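Beta-1,3-glucosyltransferase (PDB 5JVV) is a carbohydrate-active enzyme that probably adopts a beta-jelly-roll sandwich fold, built on two facing, curved beta-sheets. Local coordinates at residues S254-G257 against C262-T265; I68-V73 against D275-K280. All coordinates share one frame; numbering follows the deposited sequence.

Contact 1: residues S254-G257 against C262-T265; sequences SVYG and CPLT
Tyr256 and Cys262 form the middle of this contact, a sulfur-aromatic and CH-pi packing in the loop between helices 249-255 and 269-279, at the periphery of what is probably a beta-jelly-roll sandwich; its centre lies about 22 Å from the centre of the chain. The apolar evidence comes first. Cys262 CB sits over one face of the tyrosine ring, 3.8 Å from its centroid and 21° off the normal, displaced toward the rim near CZ and CE2. Its SG stands obliquely, 4.7 Å from the same Tyr256 centroid, and continues into the disulfide with Cys98. With chi1 at -179° the Tyr256 ring extends away from its own backbone nitrogen, and its outer end, rather than CB, reaches residues 262-265. Leu264 CD2 meets the ring at its edge, 4.0 Å from Tyr256 CD1, and the two side chains run past each other in opposite directions.

One hydrogen bond anchors the end of the ring. Tyr256 OH donates to Pro263 O over a long 3.2 Å; that oxygen lies at the ring edge, in its plane, while the hydroxyl approaches it at a C=O...O angle of 132°, tilted from the carbonyl plane. The Tyr256 side chain also touches Ser272, Cys273 and Phe276 of helix 269-279.

The backbones approach at Gly257 CA, 3.6 Å from Cys262 O in a CA-H...O contact. One water bridges them, donating to Gly257 O and Cys262 O, each 2.7 Å from the water oxygen.

Contact 2: residues I68-V73 against D275-K280; sequences IGRKSV and DFVATK
The backbones of Arg70, at the start of strand 70-77, and Ala278, in the last turn of helix 269-279, come nearest with their CA atoms 6.9 Å apart, and the gap is spanned by one arginine. The arrangement is a guanidinium set against the C-terminal carbonyls of a helix, joining that helix to a strand of the probable sandwich. Arg70 grips Val277 O side-on and in the guanidinium plane, with NE at 2.9 Å and NH2 at 2.8 Å from that single oxygen. The N-H...O angles are 146° for NE and 147° for NH2: both bonds are bent, as expected when two N-H groups converge on one oxygen. NH2 lies in the carbonyl plane, whereas NE is tilted from it by 34°. A bend at chi3 brings the group round to the carbonyl. NH2 also approaches Ala278 O, at 3.2 Å. Outside the pair, NH1 donates to Asp58 O and NH2 to Asn61 O, which should fix the rotation of the guanidinium; its charge would probably suit the negative end of the helix dipole. Beside the polar grip, Val277 CG1 packs 3.9 Å from Arg70 CB and 3.8 Å from Arg70 NE, and Phe247 touches both side chains. Thr279 OG1 donates to Asp275 O at 2.7 Å, and Thr279 N reaches the same oxygen from the opposite face of its carbonyl plane.

Overall arrangement
Helix 269-279 ties the two contacts together, their centres being about 15 Å apart on the same side of the chain's centre. Contact 2 is buried throughout and joins distant parts of the sequence, the strand 70-77 of the mixed sheet and the helix end, by charged hydrogen bonds to a backbone carbonyl. Contact 1 is partly buried and local, closing a short loop by a ring, a sulfur and a water. The join between them is direct: Thr265 OG1 and Asp275 OD2 lie 2.8 Å apart in a probable hydrogen bond, while Phe276 packs against Tyr256 and Pro263. The Cys248-Cys273 disulfide ties helix 269-279 to the residue just before helix 249-255.

Contact 1: residues S254-G257 against C262-T265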
loop_
_atom_site.group_PDB
_atom_site.type_symbol
_atom_site.label_atom_id
_atom_site.label_comp_id
_atom_site.label_asym_id
_atom_site.label_seq_id
_atom_site.Cartn_x
_atom_site.Cartn_y
_atom_site.Cartn_z
ATOM N N SER A 254 8.007 1.888 15.722
ATOM C CA SER A 254 8.642 0.924 16.616
ATOM C C SER A 254 9.970 0.396 16.073
ATOM O O SER A 254 10.868 0.066 16.851
ATOM C CB SER A 254 7.687 -0.228 16.936
ATOM O OG SER A 254 7.370 -0.951 15.768
ATOM N N VAL A 255 10.106 0.316 14.750
ATOM C CA VAL A 255 11.344 -0.197 14.140
ATOM C C VAL A 255 12.265 0.917 13.638
ATOM O O VAL A 255 13.380 0.660 13.175
ATOM C CB VAL A 255 11.059 -1.226 13.018
ATOM C CG1 VAL A 255 10.226 -2.394 13.574
ATOM C CG2 VAL A 255 10.351 -0.559 11.826
ATOM N N TYR A 256 11.802 2.157 13.757
ATOM C CA TYR A 256 12.573 3.329 13.347
ATOM C C TYR A 256 13.965 3.316 13.977
ATOM O O TYR A 256 14.105 3.169 15.196
ATOM C CB TYR A 256 11.825 4.599 13.784
ATOM C CG TYR A 256 12.493 5.907 13.401
ATOM C CD1 TYR A 256 13.471 6.468 14.209
ATOM C CD2 TYR A 256 12.116 6.600 12.255
ATOM C CE1 TYR A 256 14.080 7.662 13.877
ATOM C CE2 TYR A 256 12.719 7.807 11.918
ATOM C CZ TYR A 256 13.689 8.329 12.740
ATOM O OH TYR A 256 14.318 9.516 12.439
ATOM N N GLY A 257 14.991 3.462 13.144
ATOM C CA GLY A 257 16.354 3.593 13.622
ATOM C C GLY A 257 17.152 2.300 13.560
ATOM O O GLY A 257 18.363 2.317 13.801
ATOM N N CYS A 262 18.149 5.977 9.942
ATOM C CA CYS A 262 17.310 7.026 10.511
ATOM C C CYS A 262 17.825 7.415 11.890
ATOM O O CYS A 262 18.106 6.553 12.718
ATOM C CB CYS A 262 15.855 6.563 10.571
ATOM S SG CYS A 262 15.127 6.237 8.946
ATOM N N PRO A 263 17.970 8.729 12.138
ATOM C CA PRO A 263 18.643 9.195 13.356
ATOM C C PRO A 263 17.806 9.084 14.634
ATOM O O PRO A 263 16.620 9.456 14.663
ATOM C CB PRO A 263 18.927 10.668 13.046
ATOM C CG PRO A 263 17.824 11.068 12.149
ATOM C CD PRO A 263 17.560 9.850 11.271
ATOM N N LEU A 264 18.436 8.561 15.682
ATOM C CA LEU A 264 17.799 8.423 16.990
ATOM C C LEU A 264 18.158 9.620 17.853
ATOM O O LEU A 264 19.291 9.748 18.309
ATOM C CB LEU A 264 18.221 7.114 17.662
ATOM C CG LEU A 264 17.712 5.871 16.929
ATOM C CD1 LEU A 264 18.392 4.612 17.435
ATOM C CD2 LEU A 264 16.199 5.744 17.070
ATOM N N THR A 265 17.184 10.496 18.073
ATOM C CA THR A 265 17.434 11.789 18.715
ATOM C C THR A 265 16.696 11.944 20.045
ATOM O O THR A 265 16.987 12.873 20.809
ATOM C CB THR A 265 16.960 12.938 17.812
ATOM O OG1 THR A 265 15.603 12.692 17.420
ATOM C CG2 THR A 265 17.824 13.039 16.545
HETATM O O HOH W 1 19.802 4.562 13.202
#

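Contact 2: residues I68-V73 against D275-K280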
loop_
_atom_site.group_PDB
_atom_site.type_symbol
_atom_site.label_atom_id
_atom_site.label_comp_id
_atom_site.label_asym_id
_atom_site.label_seq_id
_atom_site.Cartn_x
_atom_site.Cartn_y
_atom_site.Cartn_z
ATOM N N ILE A 68 -1.244 16.602 16.164
ATOM C CA ILE A 68 -1.880 15.359 15.739
ATOM C C ILE A 68 -0.932 14.601 14.813
ATOM O O ILE A 68 -0.753 13.389 14.938
ATOM C CB ILE A 68 -3.212 15.648 14.997
ATOM C CG1 ILE A 68 -4.225 16.286 15.953
ATOM C CG2 ILE A 68 -3.786 14.381 14.397
ATOM C CD1 ILE A 68 -5.508 16.759 15.282
ATOM N N GLY A 69 -0.329 15.336 13.882
ATOM C CA GLY A 69 0.641 14.739 12.985
ATOM C C GLY A 69 0.749 15.498 11.684
ATOM O O GLY A 69 0.111 16.538 11.493
ATOM N N ARG A 70 1.564 14.974 10.778
ATOM C CA ARG A 70 1.783 15.621 9.488
ATOM C C ARG A 70 0.626 15.269 8.563
ATOM O O ARG A 70 0.203 14.114 8.504
ATOM C CB ARG A 70 3.118 15.153 8.893
ATOM C CG ARG A 70 3.457 15.783 7.551
ATOM C CD ARG A 70 4.961 15.679 7.210
ATOM N NE ARG A 70 5.797 16.446 8.139
ATOM C CZ ARG A 70 5.863 17.779 8.197
ATOM N NH1 ARG A 70 5.147 18.544 7.376
ATOM N NH2 ARG A 70 6.658 18.356 9.095
ATOM N N LYS A 71 0.105 16.263 7.845
ATOM C CA LYS A 71 -1.091 16.048 7.029
ATOM C C LYS A 71 -0.884 15.103 5.864
ATOM O O LYS A 71 0.133 15.142 5.170
ATOM C CB LYS A 71 -1.645 17.376 6.519
ATOM C CG LYS A 71 -2.303 18.186 7.618
ATOM C CD LYS A 71 -2.509 19.610 7.166
ATOM C CE LYS A 71 -3.187 20.415 8.247
ATOM N NZ LYS A 71 -3.309 21.844 7.821
ATOM N N SER A 72 -1.890 14.269 5.644
ATOM C CA SER A 72 -1.852 13.256 4.609
ATOM C C SER A 72 -3.299 12.895 4.297
ATOM O O SER A 72 -4.235 13.516 4.827
ATOM C CB SER A 72 -1.069 12.034 5.109
ATOM O OG SER A 72 -0.861 11.070 4.079
ATOM N N VAL A 73 -3.480 11.902 3.438
ATOM C CA VAL A 73 -4.812 11.407 3.110
ATOM C C VAL A 73 -4.870 9.882 3.127
ATOM O O VAL A 73 -3.841 9.182 3.014
ATOM C CB VAL A 73 -5.313 11.932 1.743
ATOM C CG1 VAL A 73 -5.502 13.450 1.791
ATOM C CG2 VAL A 73 -4.356 11.522 0.611
ATOM N N ASP A 275 10.095 13.233 16.028
ATOM C CA ASP A 275 11.039 14.343 15.849
ATOM C C ASP A 275 11.407 14.560 14.373
ATOM O O ASP A 275 11.344 15.672 13.878
ATOM C CB ASP A 275 12.292 14.133 16.721
ATOM C CG ASP A 275 13.237 15.323 16.697
ATOM O OD1 ASP A 275 12.768 16.480 16.740
ATOM O OD2 ASP A 275 14.466 15.104 16.641
ATOM N N PHE A 276 11.756 13.487 13.668
ATOM C CA PHE A 276 12.137 13.588 12.266
ATOM C C PHE A 276 10.962 14.096 11.426
ATOM O O PHE A 276 11.101 15.056 10.649
ATOM C CB PHE A 276 12.603 12.214 11.770
ATOM C CG PHE A 276 13.260 12.239 10.419
ATOM C CD1 PHE A 276 14.645 12.183 10.309
ATOM C CD2 PHE A 276 12.498 12.298 9.258
ATOM C CE1 PHE A 276 15.254 12.201 9.053
ATOM C CE2 PHE A 276 13.101 12.306 8.006
ATOM C CZ PHE A 276 14.480 12.266 7.906
ATOM N N VAL A 277 9.801 13.470 11.592
ATOM C CA VAL A 277 8.635 13.832 10.785
ATOM C C VAL A 277 8.166 15.260 11.083
ATOM O O VAL A 277 7.827 16.018 10.171
ATOM C CB VAL A 277 7.488 12.821 10.975
ATOM C CG1 VAL A 277 6.246 13.285 10.240
ATOM C CG2 VAL A 277 7.911 11.446 10.483
ATOM N N ALA A 278 8.184 15.647 12.351
ATOM C CA ALA A 278 7.744 16.991 12.712
ATOM C C ALA A 278 8.671 18.092 12.207
ATOM O O ALA A 278 8.200 19.147 11.750
ATOM C CB ALA A 278 7.596 17.093 14.221
ATOM N N THR A 279 9.981 17.857 12.282
ATOM C CA THR A 279 10.950 18.944 12.099
ATOM C C THR A 279 11.618 19.006 10.720
ATOM O O THR A 279 12.342 19.966 10.425
ATOM C CB THR A 279 12.052 18.933 13.196
ATOM O OG1 THR A 279 12.878 17.768 13.044
ATOM C CG2 THR A 279 11.433 18.947 14.583
ATOM N N LYS A 280 11.381 17.997 9.884
ATOM C CA LYS A 280 12.000 17.954 8.556
ATOM C C LYS A 280 10.979 17.872 7.416
ATOM O O LYS A 280 10.983 16.920 6.630
ATOM C CB LYS A 280 12.992 16.791 8.470
ATOM C CG LYS A 280 14.113 16.864 9.495
ATOM C CD LYS A 280 14.984 15.624 9.402
ATOM C CE LYS A 280 16.038 15.585 10.493
ATOM N NZ LYS A 280 16.988 16.720 10.352
#